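Local coordinates for capsular polysaccharide export system protein KpsC (PDB 6MGD), which probably transfers Kdo in beta(2,7) linkage, as a glycosyltransferase that helps build the glycolipid anchor of Gram-negative bacterial capsules, at residues L53-V58 against S167-S172; D231-A236 against S244-E249; T101-L106 against H277-I282; E121-V126 against E288-A293. All coordinates share one frame; numbering follows the deposited sequence.

Overall arrangement
All four contacts fit a GT-B architecture of two Rossmann-like halves. Contacts 1 and 3 lie at the surface and join the halves, one through an amine, an amide and a phenyl ring, the other by an arginine laid on the peptide bond before a proline; they touch where Phe170 O meets the methyl of Thr101. Contact 2, partly buried, stays within the parallel-sheet half and sets an isoleucine against a phenylalanine, flanked by a carboxylate. Contact 4 is buried and apolar in its side chains, made by two crossing helices. Its helix 286-296 also packs on Phe248 of contact 2 and on Leu106 of contact 3, whereas contact 1 lies about 29 Å from it between centres.

Contact 1. Residues L53-V58 against S167-S172; sequences LENERV and SIKFGS
Lys169, in the last turn of helix 166-169, reaches across to Asn55 in helix 52-56 with its NZ 3.1 Å from Asn55 OD1, a hydrogen bond. Its chain is fully extended, with CG anti to the backbone N (chi1 -179°), and this stretch carries the amine across a gap in which Lys169 CA and Asn55 CA are 10.1 Å apart. The amine approaches off the line of the carbonyl, at a C=O...N angle of 138°, and stands 33° out of the carbonyl plane. Lysine suits this exposed place because its long aliphatic stem can rest on a neighbour while the charged tip seeks an acceptor: Lys169 CG lies 3.8 Å above one face of the Phe170 ring, toward the rim. Phe170 follows and adds a ring contact. Its CZ comes 3.7 Å from Glu54 CB, while Asn55 OD1 sits at the ring edge, in plane, 3.8 Å from Phe170 CE1. The edge carries the ring's slightly positive hydrogens and so tolerates a carbonyl oxygen. Glu54 offers only its methylene to the phenyl group; its chain is bent rather than straight beyond CB, and OE2 forms a salt bridge with Arg68 of strand 64-71. Beyond the ring, backbone bonds tie Phe170 to Ala100 and Gly171 to His262. Consistent with the GT-B clan of this family, the two helices belong to the mixed-sheet half and the parallel-sheet half. The halves thus meet here through one hydrogen bond with a tilted donor, polar and exposed, beside a small phenyl-to-methylene contact.

Contact 2. Residues D231-A236 against S244-E249; sequences DIISYA and SLFGFE
Ile233 and Phe246 approach each other from opposite directions: Ile233 CG1 lies 3.4 Å from Phe246 CZ, and Ile233 CD1 is 3.6 Å from the same ring carbon. That CD1 methyl also touches Glu249, 3.6 Å from OE1, a plain packing contact in which the glutamate stem runs past the isoleucine. A branched, slender chain suits the place, since its outer two carbons can touch the ring, and the terminal one the carboxylate as well. Phe246 reaches it because its CG is anti to the backbone N (chi1 -161°), and the ring also rests on Pro159 of strand 155-159. Both segments belong to the parallel-sheet half, where strand 238-241 lies in the chain between helix 230-233 and helix 246-253, the alternating order expected of a Rossmann-like domain in a GT-B enzyme. Further out, Ser244 steadies the start of the second helix: its OG accepts the N-H of Phe246 at 3.2 Å, with an N-H...O angle of 149°, a capping bond for which a short hydroxyl is well suited. In segment 231-236, Ile233 opens a type I turn closed by Ala236 N on Ile233 O at 2.9 Å. Ala236 and Ile232 both lean on Val157 of strand 155-159.

Contact 3. Residues T101-L106 against H277-I282; sequences TKPSYL and HPRRNI
This is a surface contact between two loops, in which the flat guanidinium of Arg279 lies with one face over the Lys102-Pro103 peptide bond while its NH1 reaches the proline ring. The closest approach is Arg279 NH1 to Pro103 CA at 3.3 Å, with Pro103 CG nearly as near to the same nitrogen at 3.4 Å. Pro103 N stands 3.7 Å above the guanidinium plane, toward its rim. The face of such a group donates no hydrogen bonds, so a peptide bond that has no N-H, because proline follows it, is an apt neighbour, and the N-H groups at the edges remain available. NH2 forms a salt bridge with Glu107 of helix 105-112. The chain bends at chi3 (49°), which brings the group round onto the Lys102-Pro103 peptide. Segment 101-106 follows strand 88-92 of the mixed sheet, and segment 277-282 follows strand 272-273 of the parallel sheet, so the loops meet across two halves consistent with a GT-B fold. Ser104 is the N-cap of helix 105-112, its OG accepting from Glu107 N. In the opposite loop His277 ND1 accepts the backbone N-H of Arg279 at 3.0 Å, the donor 15° out of the ring plane. Arg280 NE lies 3.2 Å above the plane of the His277 imidazole, offset toward its rim, while Arg280 NH1 bonds to the carbonyls of Pro263 and Ala266.

Contact 4. Residues E121-V126 against E288-A293; sequences ERAQRV and ELVAGA
Ala123 and Ala291 mark the crossing of two helices, 117-132 and 286-296, in a chain of the GT-B clan. The angle between the two short segments is 95°, almost a right angle, and their axes come within 8.5 Å. Helix 286-296 leads straight into strand 298-300 of the mixed sheet, so the crossing lies near where the chain returns to that half after the parallel-sheet half. The apolar contacts carry the packing. At the crossing Ala123 CA and Ala291 CA are only 5.1 Å apart, a spacing that small methyl side chains allow, and the Ala123 CB and Ala291 CB methyls touch at 3.9 Å. Beside them Val290, with CG1 anti to its backbone N (chi1 166°), sets that methyl 4.0 Å from Ala123 CB and 4.3 Å from Val126 CG1. A beta-branched residue fits here because its short branches put a methyl beside Ala123 without a long chain. No hydrogen bond crosses between the segments. Polar partners lie outside them: Arg122 NE makes a salt bridge to Glu312 of helix 311-322, and Glu288 OE1 one to Arg113. Methyl-to-backbone contacts complete the fit, with Val290 CG1 3.9 Å from Ala123 O and, in the other direction, Ala123 CB 3.8 Å from the amide nitrogen of Ala291.

Contact 1. Residues L53-V58 against S167-S172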
loop_
_atom_site.group_PDB
_atom_site.type_symbol
_atom_site.label_atom_id
_atom_site.label_comp_id
_atom_site.label_asym_id
_atom_site.label_seq_id
_atom_site.Cartn_x
_atom_site.Cartn_y
_atom_site.Cartn_z
ATOM N N LEU A 53 -13.923 8.852 6.346
ATOM C CA LEU A 53 -15.285 8.615 6.813
ATOM C C LEU A 53 -15.302 7.694 8.027
ATOM O O LEU A 53 -16.091 7.901 8.957
ATOM C CB LEU A 53 -16.133 8.035 5.682
ATOM C CG LEU A 53 -16.201 8.890 4.415
ATOM C CD1 LEU A 53 -16.961 8.175 3.306
ATOM C CD2 LEU A 53 -16.830 10.240 4.722
ATOM N N GLU A 54 -14.439 6.676 8.040
ATOM C CA GLU A 54 -14.401 5.757 9.174
ATOM C C GLU A 54 -13.867 6.441 10.428
ATOM O O GLU A 54 -14.323 6.149 11.539
ATOM C CB GLU A 54 -13.554 4.530 8.835
ATOM C CG GLU A 54 -14.203 3.565 7.850
ATOM C CD GLU A 54 -14.173 4.070 6.420
ATOM O OE1 GLU A 54 -13.303 4.909 6.100
ATOM O OE2 GLU A 54 -15.020 3.629 5.614
ATOM N N ASN A 55 -12.900 7.349 10.271
ATOM C CA ASN A 55 -12.378 8.077 11.423
ATOM C C ASN A 55 -13.425 9.008 12.018
ATOM O O ASN A 55 -13.399 9.278 13.224
ATOM C CB ASN A 55 -11.130 8.863 11.026
ATOM C CG ASN A 55 -9.998 7.966 10.574
ATOM O OD1 ASN A 55 -9.908 6.810 10.983
ATOM N ND2 ASN A 55 -9.128 8.495 9.721
ATOM N N GLU A 56 -14.345 9.508 11.200
ATOM C CA GLU A 56 -15.443 10.335 11.677
ATOM C C GLU A 56 -16.699 9.528 11.970
ATOM O O GLU A 56 -17.687 10.103 12.441
ATOM C CB GLU A 56 -15.764 11.426 10.651
ATOM C CG GLU A 56 -14.574 12.275 10.247
ATOM C CD GLU A 56 -14.939 13.334 9.226
ATOM O OE1 GLU A 56 -14.422 14.466 9.328
ATOM O OE2 GLU A 56 -15.751 13.036 8.325
ATOM N N ARG A 57 -16.683 8.219 11.704
ATOM C CA ARG A 57 -17.840 7.344 11.906
ATOM C C ARG A 57 -19.062 7.847 11.143
ATOM O O ARG A 57 -20.203 7.640 11.565
ATOM C CB ARG A 57 -18.160 7.180 13.396
ATOM C CG ARG A 57 -17.075 6.459 14.180
ATOM C CD ARG A 57 -17.216 6.695 15.675
ATOM N NE ARG A 57 -17.280 8.119 15.994
ATOM C CZ ARG A 57 -16.224 8.927 16.035
ATOM N NH1 ARG A 57 -15.012 8.457 15.772
ATOM N NH2 ARG A 57 -16.383 10.210 16.335
ATOM N N VAL A 58 -18.826 8.512 10.018
ATOM C CA VAL A 58 -19.896 9.064 9.196
ATOM C C VAL A 58 -20.231 8.066 8.097
ATOM O O VAL A 58 -19.336 7.514 7.448
ATOM C CB VAL A 58 -19.490 10.425 8.605
ATOM C CG1 VAL A 58 -20.547 10.919 7.627
ATOM C CG2 VAL A 58 -19.275 11.439 9.718
ATOM N N SER A 167 -3.150 2.042 7.962
ATOM C CA SER A 167 -2.960 0.632 7.637
ATOM C C SER A 167 -2.729 -0.223 8.876
ATOM O O SER A 167 -2.930 -1.438 8.823
ATOM C CB SER A 167 -1.792 0.460 6.664
ATOM O OG SER A 167 -0.587 0.959 7.211
ATOM N N ILE A 168 -2.299 0.372 9.986
ATOM C CA ILE A 168 -2.193 -0.393 11.221
ATOM C C ILE A 168 -3.536 -0.440 11.938
ATOM O O ILE A 168 -3.902 -1.462 12.531
ATOM C CB ILE A 168 -1.090 0.200 12.114
ATOM C CG1 ILE A 168 0.235 0.274 11.347
ATOM C CG2 ILE A 168 -0.930 -0.624 13.387
ATOM C CD1 ILE A 168 1.375 0.840 12.162
ATOM N N LYS A 169 -4.294 0.657 11.874
ATOM C CA LYS A 169 -5.595 0.710 12.526
ATOM C C LYS A 169 -6.573 -0.270 11.890
ATOM O O LYS A 169 -7.221 -1.054 12.589
ATOM C CB LYS A 169 -6.141 2.136 12.477
ATOM C CG LYS A 169 -7.488 2.300 13.161
ATOM C CD LYS A 169 -7.924 3.755 13.188
ATOM C CE LYS A 169 -9.327 3.901 13.766
ATOM N NZ LYS A 169 -9.808 5.310 13.713
ATOM N N PHE A 170 -6.691 -0.246 10.564
ATOM C CA PHE A 170 -7.643 -1.096 9.860
ATOM C C PHE A 170 -7.000 -2.314 9.210
ATOM O O PHE A 170 -7.708 -3.103 8.575
ATOM C CB PHE A 170 -8.386 -0.285 8.792
ATOM C CG PHE A 170 -9.120 0.904 9.333
ATOM C CD1 PHE A 170 -8.512 2.149 9.378
ATOM C CD2 PHE A 170 -10.419 0.780 9.794
ATOM C CE1 PHE A 170 -9.189 3.248 9.876
ATOM C CE2 PHE A 170 -11.100 1.875 10.293
ATOM C CZ PHE A 170 -10.484 3.110 10.333
ATOM N N GLY A 171 -5.690 -2.492 9.348
ATOM C CA GLY A 171 -5.031 -3.598 8.684
ATOM C C GLY A 171 -4.316 -4.556 9.612
ATOM O O GLY A 171 -3.899 -5.635 9.183
ATOM N N SER A 172 -4.164 -4.185 10.881
ATOM C CA SER A 172 -3.488 -5.046 11.845
ATOM C C SER A 172 -4.476 -5.490 12.913
ATOM O O SER A 172 -4.932 -4.656 13.710
ATOM C CB SER A 172 -2.301 -4.322 12.481
ATOM O OG SER A 172 -1.575 -5.194 13.330
#

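Contact 2. Residues D231-A236 against S244-E249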
loop_
_atom_site.group_PDB
_atom_site.type_symbol
_atom_site.label_atom_id
_atom_site.label_comp_id
_atom_site.label_asym_id
_atom_site.label_seq_id
_atom_site.Cartn_x
_atom_site.Cartn_y
_atom_site.Cartn_z
ATOM N N ASP A 231 18.218 -1.542 -0.442
ATOM C CA ASP A 231 19.488 -2.255 -0.362
ATOM C C ASP A 231 19.862 -2.603 1.075
ATOM O O ASP A 231 21.045 -2.769 1.391
ATOM C CB ASP A 231 20.604 -1.463 -1.039
ATOM C CG ASP A 231 20.498 -1.495 -2.553
ATOM O OD1 ASP A 231 20.154 -0.454 -3.151
ATOM O OD2 ASP A 231 20.737 -2.573 -3.142
ATOM N N ILE A 232 18.867 -2.675 1.960
ATOM C CA ILE A 232 18.946 -3.531 3.137
ATOM C C ILE A 232 18.193 -4.838 2.891
ATOM O O ILE A 232 18.480 -5.842 3.561
ATOM C CB ILE A 232 18.406 -2.823 4.402
ATOM C CG1 ILE A 232 19.135 -1.506 4.660
ATOM C CG2 ILE A 232 18.586 -3.687 5.638
ATOM C CD1 ILE A 232 18.543 -0.714 5.820
ATOM N N ILE A 233 17.265 -4.862 1.929
ATOM C CA ILE A 233 16.506 -6.074 1.616
ATOM C C ILE A 233 17.431 -7.168 1.090
ATOM O O ILE A 233 17.330 -8.335 1.488
ATOM C CB ILE A 233 15.391 -5.753 0.604
ATOM C CG1 ILE A 233 14.526 -4.596 1.108
ATOM C CG2 ILE A 233 14.541 -6.989 0.311
ATOM C CD1 ILE A 233 13.392 -4.215 0.175
ATOM N N SER A 234 18.344 -6.803 0.183
ATOM C CA SER A 234 19.191 -7.791 -0.482
ATOM C C SER A 234 20.094 -8.528 0.499
ATOM O O SER A 234 20.470 -9.679 0.250
ATOM C CB SER A 234 20.030 -7.108 -1.562
ATOM O OG SER A 234 20.854 -6.100 -1.002
ATOM N N TYR A 235 20.453 -7.888 1.610
ATOM C CA TYR A 235 21.279 -8.521 2.630
ATOM C C TYR A 235 20.470 -9.363 3.611
ATOM O O TYR A 235 21.066 -10.040 4.454
ATOM C CB TYR A 235 22.071 -7.460 3.401
ATOM C CG TYR A 235 23.021 -6.654 2.543
ATOM C CD1 TYR A 235 23.343 -5.342 2.871
ATOM C CD2 TYR A 235 23.599 -7.206 1.405
ATOM C CE1 TYR A 235 24.209 -4.601 2.088
ATOM C CE2 TYR A 235 24.467 -6.474 0.618
ATOM C CZ TYR A 235 24.769 -5.173 0.963
ATOM O OH TYR A 235 25.633 -4.441 0.181
ATOM N N ALA A 236 19.144 -9.346 3.519
ATOM C CA ALA A 236 18.288 -10.051 4.461
ATOM C C ALA A 236 17.891 -11.420 3.923
ATOM O O ALA A 236 17.721 -11.612 2.716
ATOM C CB ALA A 236 17.030 -9.236 4.769
ATOM N N SER A 244 3.497 -2.955 6.382
ATOM C CA SER A 244 4.288 -2.026 5.590
ATOM C C SER A 244 4.266 -2.390 4.109
ATOM O O SER A 244 4.358 -3.564 3.738
ATOM C CB SER A 244 5.730 -1.996 6.092
ATOM O OG SER A 244 6.467 -0.973 5.449
ATOM N N LEU A 245 4.140 -1.364 3.262
ATOM C CA LEU A 245 4.335 -1.542 1.828
ATOM C C LEU A 245 5.731 -2.070 1.514
ATOM O O LEU A 245 5.939 -2.675 0.456
ATOM C CB LEU A 245 4.093 -0.213 1.108
ATOM C CG LEU A 245 4.125 -0.180 -0.419
ATOM C CD1 LEU A 245 3.037 -1.071 -0.994
ATOM C CD2 LEU A 245 3.977 1.253 -0.917
ATOM N N PHE A 246 6.684 -1.845 2.422
ATOM C CA PHE A 246 8.023 -2.413 2.312
ATOM C C PHE A 246 7.979 -3.909 2.022
ATOM O O PHE A 246 8.816 -4.430 1.276
ATOM C CB PHE A 246 8.780 -2.133 3.612
ATOM C CG PHE A 246 10.268 -2.243 3.497
ATOM C CD1 PHE A 246 10.918 -3.411 3.857
ATOM C CD2 PHE A 246 11.024 -1.166 3.062
ATOM C CE1 PHE A 246 12.291 -3.512 3.767
ATOM C CE2 PHE A 246 12.399 -1.260 2.971
ATOM C CZ PHE A 246 13.033 -2.434 3.324
ATOM N N GLY A 247 7.000 -4.616 2.597
ATOM C CA GLY A 247 6.896 -6.050 2.379
ATOM C C GLY A 247 6.455 -6.425 0.979
ATOM O O GLY A 247 6.821 -7.491 0.475
ATOM N N PHE A 248 5.654 -5.573 0.333
ATOM C CA PHE A 248 5.307 -5.814 -1.063
ATOM C C PHE A 248 6.514 -5.628 -1.972
ATOM O O PHE A 248 6.643 -6.326 -2.986
ATOM C CB PHE A 248 4.164 -4.892 -1.491
ATOM C CG PHE A 248 3.753 -5.052 -2.930
ATOM C CD1 PHE A 248 3.410 -6.297 -3.434
ATOM C CD2 PHE A 248 3.690 -3.954 -3.772
ATOM C CE1 PHE A 248 3.026 -6.443 -4.756
ATOM C CE2 PHE A 248 3.301 -4.093 -5.093
ATOM C CZ PHE A 248 2.969 -5.339 -5.585
ATOM N N GLU A 249 7.405 -4.696 -1.625
ATOM C CA GLU A 249 8.640 -4.532 -2.382
ATOM C C GLU A 249 9.555 -5.735 -2.201
ATOM O O GLU A 249 10.235 -6.153 -3.147
ATOM C CB GLU A 249 9.348 -3.247 -1.953
ATOM C CG GLU A 249 10.693 -3.023 -2.617
ATOM C CD GLU A 249 11.318 -1.692 -2.238
ATOM O OE1 GLU A 249 11.449 -1.414 -1.028
ATOM O OE2 GLU A 249 11.669 -0.920 -3.153
#

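Contact 3. Residues T101-L106 against H277-I282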
loop_
_atom_site.group_PDB
_atom_site.type_symbol
_atom_site.label_atom_id
_atom_site.label_comp_id
_atom_site.label_asym_id
_atom_site.label_seq_id
_atom_site.Cartn_x
_atom_site.Cartn_y
_atom_site.Cartn_z
ATOM N N THR A 101 -10.733 -5.008 7.186
ATOM C CA THR A 101 -11.965 -5.313 7.902
ATOM C C THR A 101 -13.165 -5.354 6.969
ATOM O O THR A 101 -14.153 -6.034 7.265
ATOM C CB THR A 101 -12.201 -4.283 9.005
ATOM O OG1 THR A 101 -12.544 -3.022 8.417
ATOM C CG2 THR A 101 -10.945 -4.118 9.850
ATOM N N LYS A 102 -13.094 -4.646 5.852
ATOM C CA LYS A 102 -14.153 -4.575 4.860
ATOM C C LYS A 102 -13.580 -4.921 3.496
ATOM O O LYS A 102 -12.364 -4.839 3.285
ATOM C CB LYS A 102 -14.789 -3.177 4.833
ATOM C CG LYS A 102 -15.719 -2.910 6.002
ATOM C CD LYS A 102 -16.564 -1.668 5.770
ATOM C CE LYS A 102 -17.776 -1.646 6.692
ATOM N NZ LYS A 102 -18.664 -2.823 6.463
ATOM N N PRO A 103 -14.424 -5.337 2.553
ATOM C CA PRO A 103 -13.925 -5.668 1.215
ATOM C C PRO A 103 -13.342 -4.454 0.507
ATOM O O PRO A 103 -13.725 -3.310 0.762
ATOM C CB PRO A 103 -15.171 -6.192 0.491
ATOM C CG PRO A 103 -16.065 -6.672 1.584
ATOM C CD PRO A 103 -15.832 -5.734 2.730
ATOM N N SER A 104 -12.397 -4.720 -0.391
ATOM C CA SER A 104 -11.781 -3.696 -1.221
ATOM C C SER A 104 -11.881 -4.111 -2.682
ATOM O O SER A 104 -12.038 -5.291 -3.002
ATOM C CB SER A 104 -10.310 -3.465 -0.846
ATOM O OG SER A 104 -9.503 -4.564 -1.241
ATOM N N TYR A 105 -11.783 -3.121 -3.574
ATOM C CA TYR A 105 -11.834 -3.420 -5.001
ATOM C C TYR A 105 -10.593 -4.174 -5.463
ATOM O O TYR A 105 -10.673 -4.976 -6.400
ATOM C CB TYR A 105 -12.006 -2.135 -5.811
ATOM C CG TYR A 105 -12.197 -2.378 -7.292
ATOM C CD1 TYR A 105 -13.311 -3.061 -7.763
ATOM C CD2 TYR A 105 -11.267 -1.920 -8.217
ATOM C CE1 TYR A 105 -13.492 -3.287 -9.114
ATOM C CE2 TYR A 105 -11.441 -2.140 -9.573
ATOM C CZ TYR A 105 -12.554 -2.825 -10.015
ATOM O OH TYR A 105 -12.731 -3.046 -11.363
ATOM N N LEU A 106 -9.443 -3.927 -4.829
ATOM C CA LEU A 106 -8.255 -4.722 -5.123
ATOM C C LEU A 106 -8.486 -6.186 -4.771
ATOM O O LEU A 106 -8.088 -7.087 -5.518
ATOM C CB LEU A 106 -7.051 -4.171 -4.356
ATOM C CG LEU A 106 -5.641 -4.250 -4.956
ATOM C CD1 LEU A 106 -4.604 -4.463 -3.856
ATOM C CD2 LEU A 106 -5.505 -5.309 -6.049
ATOM N N HIS A 277 -5.782 -14.440 7.645
ATOM C CA HIS A 277 -6.748 -13.446 7.196
ATOM C C HIS A 277 -8.147 -14.053 7.196
ATOM O O HIS A 277 -8.355 -15.117 6.603
ATOM C CB HIS A 277 -6.405 -12.922 5.806
ATOM C CG HIS A 277 -7.120 -11.654 5.456
ATOM N ND1 HIS A 277 -8.456 -11.621 5.120
ATOM C CD2 HIS A 277 -6.688 -10.371 5.412
ATOM C CE1 HIS A 277 -8.815 -10.373 4.874
ATOM N NE2 HIS A 277 -7.762 -9.595 5.046
ATOM N N PRO A 278 -9.125 -13.407 7.839
ATOM C CA PRO A 278 -10.453 -14.024 7.987
ATOM C C PRO A 278 -11.250 -14.118 6.697
ATOM O O PRO A 278 -12.330 -14.723 6.711
ATOM C CB PRO A 278 -11.162 -13.099 8.990
ATOM C CG PRO A 278 -10.077 -12.254 9.601
ATOM C CD PRO A 278 -9.019 -12.129 8.560
ATOM N N ARG A 279 -10.770 -13.548 5.591
ATOM C CA ARG A 279 -11.582 -13.433 4.390
ATOM C C ARG A 279 -10.875 -13.838 3.104
ATOM O O ARG A 279 -11.461 -13.681 2.028
ATOM C CB ARG A 279 -12.091 -11.991 4.233
ATOM C CG ARG A 279 -13.025 -11.521 5.336
ATOM C CD ARG A 279 -13.395 -10.054 5.161
ATOM N NE ARG A 279 -13.821 -9.764 3.796
ATOM C CZ ARG A 279 -13.082 -9.110 2.904
ATOM N NH1 ARG A 279 -13.546 -8.897 1.681
ATOM N NH2 ARG A 279 -11.879 -8.664 3.240
ATOM N N ARG A 280 -9.649 -14.351 3.171
ATOM C CA ARG A 280 -8.874 -14.664 1.976
ATOM C C ARG A 280 -8.508 -16.142 1.975
ATOM O O ARG A 280 -7.859 -16.626 2.907
ATOM C CB ARG A 280 -7.619 -13.792 1.899
ATOM C CG ARG A 280 -7.928 -12.307 1.778
ATOM C CD ARG A 280 -6.668 -11.461 1.756
ATOM N NE ARG A 280 -6.963 -10.053 2.015
ATOM C CZ ARG A 280 -6.039 -9.113 2.187
ATOM N NH1 ARG A 280 -4.749 -9.424 2.125
ATOM N NH2 ARG A 280 -6.402 -7.859 2.424
ATOM N N ASN A 281 -8.926 -16.852 0.923
ATOM C CA ASN A 281 -8.624 -18.264 0.746
ATOM C C ASN A 281 -7.765 -18.559 -0.473
ATOM O O ASN A 281 -7.215 -19.662 -0.565
ATOM C CB ASN A 281 -9.921 -19.082 0.622
ATOM C CG ASN A 281 -10.896 -18.808 1.746
ATOM O OD1 ASN A 281 -11.578 -17.783 1.754
ATOM N ND2 ASN A 281 -10.979 -19.732 2.697
ATOM N N ILE A 282 -7.630 -17.613 -1.394
ATOM C CA ILE A 282 -7.023 -17.868 -2.695
ATOM C C ILE A 282 -5.507 -17.866 -2.571
ATOM O O ILE A 282 -4.923 -17.047 -1.849
ATOM C CB ILE A 282 -7.507 -16.822 -3.716
ATOM C CG1 ILE A 282 -9.030 -16.670 -3.636
ATOM C CG2 ILE A 282 -7.084 -17.203 -5.125
ATOM C CD1 ILE A 282 -9.795 -17.958 -3.892
#

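Contact 4. Residues E121-V126 against E288-A293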
loop_
_atom_site.group_PDB
_atom_site.type_symbol
_atom_site.label_atom_id
_atom_site.label_comp_id
_atom_site.label_asym_id
_atom_site.label_seq_id
_atom_site.Cartn_x
_atom_site.Cartn_y
_atom_site.Cartn_z
ATOM N N GLU A 121 2.221 -11.327 -18.971
ATOM C CA GLU A 121 3.506 -10.934 -19.543
ATOM C C GLU A 121 3.959 -9.591 -18.986
ATOM O O GLU A 121 5.105 -9.446 -18.542
ATOM C CB GLU A 121 3.415 -10.871 -21.068
ATOM C CG GLU A 121 2.802 -12.093 -21.731
ATOM C CD GLU A 121 3.559 -13.373 -21.436
ATOM O OE1 GLU A 121 2.917 -14.444 -21.394
ATOM O OE2 GLU A 121 4.793 -13.310 -21.246
ATOM N N ARG A 122 3.070 -8.595 -19.005
ATOM C CA ARG A 122 3.417 -7.278 -18.482
ATOM C C ARG A 122 3.815 -7.356 -17.014
ATOM O O ARG A 122 4.779 -6.709 -16.592
ATOM C CB ARG A 122 2.243 -6.317 -18.659
ATOM C CG ARG A 122 1.810 -6.096 -20.094
ATOM C CD ARG A 122 0.519 -5.305 -20.115
ATOM N NE ARG A 122 0.557 -4.213 -19.145
ATOM C CZ ARG A 122 -0.519 -3.585 -18.684
ATOM N NH1 ARG A 122 -1.726 -3.945 -19.098
ATOM N NH2 ARG A 122 -0.388 -2.602 -17.804
ATOM N N ALA A 123 3.080 -8.143 -16.223
ATOM C CA ALA A 123 3.413 -8.291 -14.810
ATOM C C ALA A 123 4.824 -8.835 -14.632
ATOM O O ALA A 123 5.563 -8.388 -13.747
ATOM C CB ALA A 123 2.396 -9.200 -14.121
ATOM N N GLN A 124 5.220 -9.797 -15.468
ATOM C CA GLN A 124 6.581 -10.312 -15.391
ATOM C C GLN A 124 7.599 -9.270 -15.840
ATOM O O GLN A 124 8.707 -9.213 -15.296
ATOM C CB GLN A 124 6.714 -11.586 -16.223
ATOM C CG GLN A 124 8.041 -12.297 -16.030
ATOM C CD GLN A 124 8.359 -12.539 -14.565
ATOM O OE1 GLN A 124 7.517 -13.019 -13.804
ATOM N NE2 GLN A 124 9.577 -12.198 -14.160
ATOM N N ARG A 125 7.240 -8.439 -16.823
ATOM C CA ARG A 125 8.127 -7.358 -17.238
ATOM C C ARG A 125 8.263 -6.306 -16.143
ATOM O O ARG A 125 9.355 -5.768 -15.924
ATOM C CB ARG A 125 7.613 -6.724 -18.532
ATOM C CG ARG A 125 7.494 -7.689 -19.711
ATOM C CD ARG A 125 8.741 -7.696 -20.583
ATOM N NE ARG A 125 9.934 -8.111 -19.851
ATOM C CZ ARG A 125 10.317 -9.375 -19.699
ATOM N NH1 ARG A 125 11.419 -9.658 -19.019
ATOM N NH2 ARG A 125 9.598 -10.357 -20.224
ATOM N N VAL A 126 7.165 -6.000 -15.444
ATOM C CA VAL A 126 7.214 -4.999 -14.382
ATOM C C VAL A 126 8.054 -5.498 -13.213
ATOM O O VAL A 126 8.794 -4.729 -12.589
ATOM C CB VAL A 126 5.787 -4.622 -13.941
ATOM C CG1 VAL A 126 5.822 -3.726 -12.709
ATOM C CG2 VAL A 126 5.048 -3.931 -15.076
ATOM N N GLU A 288 0.198 -12.746 -10.574
ATOM C CA GLU A 288 -1.198 -12.405 -10.321
ATOM C C GLU A 288 -1.305 -11.226 -9.362
ATOM O O GLU A 288 -2.108 -10.311 -9.578
ATOM C CB GLU A 288 -1.948 -13.620 -9.770
ATOM C CG GLU A 288 -1.873 -14.855 -10.658
ATOM C CD GLU A 288 -2.643 -16.035 -10.091
ATOM O OE1 GLU A 288 -3.877 -16.091 -10.280
ATOM O OE2 GLU A 288 -2.014 -16.903 -9.449
ATOM N N LEU A 289 -0.488 -11.227 -8.305
ATOM C CA LEU A 289 -0.483 -10.114 -7.359
ATOM C C LEU A 289 -0.084 -8.815 -8.050
ATOM O O LEU A 289 -0.754 -7.786 -7.903
ATOM C CB LEU A 289 0.469 -10.421 -6.202
ATOM C CG LEU A 289 0.152 -9.921 -4.786
ATOM C CD1 LEU A 289 1.440 -9.669 -4.006
ATOM C CD2 LEU A 289 -0.738 -8.684 -4.778
ATOM N N VAL A 290 1.009 -8.849 -8.816
ATOM C CA VAL A 290 1.504 -7.643 -9.473
ATOM C C VAL A 290 0.512 -7.153 -10.521
ATOM O O VAL A 290 0.207 -5.956 -10.591
ATOM C CB VAL A 290 2.896 -7.909 -10.077
ATOM C CG1 VAL A 290 3.287 -6.796 -11.043
ATOM C CG2 VAL A 290 3.928 -8.044 -8.965
ATOM N N ALA A 291 -0.014 -8.065 -11.344
ATOM C CA ALA A 291 -0.983 -7.672 -12.363
ATOM C C ALA A 291 -2.210 -7.013 -11.748
ATOM O O ALA A 291 -2.802 -6.114 -12.356
ATOM C CB ALA A 291 -1.395 -8.883 -13.197
ATOM N N GLY A 292 -2.605 -7.439 -10.550
ATOM C CA GLY A 292 -3.755 -6.858 -9.887
ATOM C C GLY A 292 -3.435 -5.584 -9.133
ATOM O O GLY A 292 -4.123 -4.571 -9.294
ATOM N N ALA A 293 -2.380 -5.616 -8.318
ATOM C CA ALA A 293 -2.070 -4.484 -7.450
ATOM C C ALA A 293 -1.441 -3.325 -8.216
ATOM O O ALA A 293 -1.712 -2.160 -7.906
ATOM C CB ALA A 293 -1.145 -4.931 -6.318
#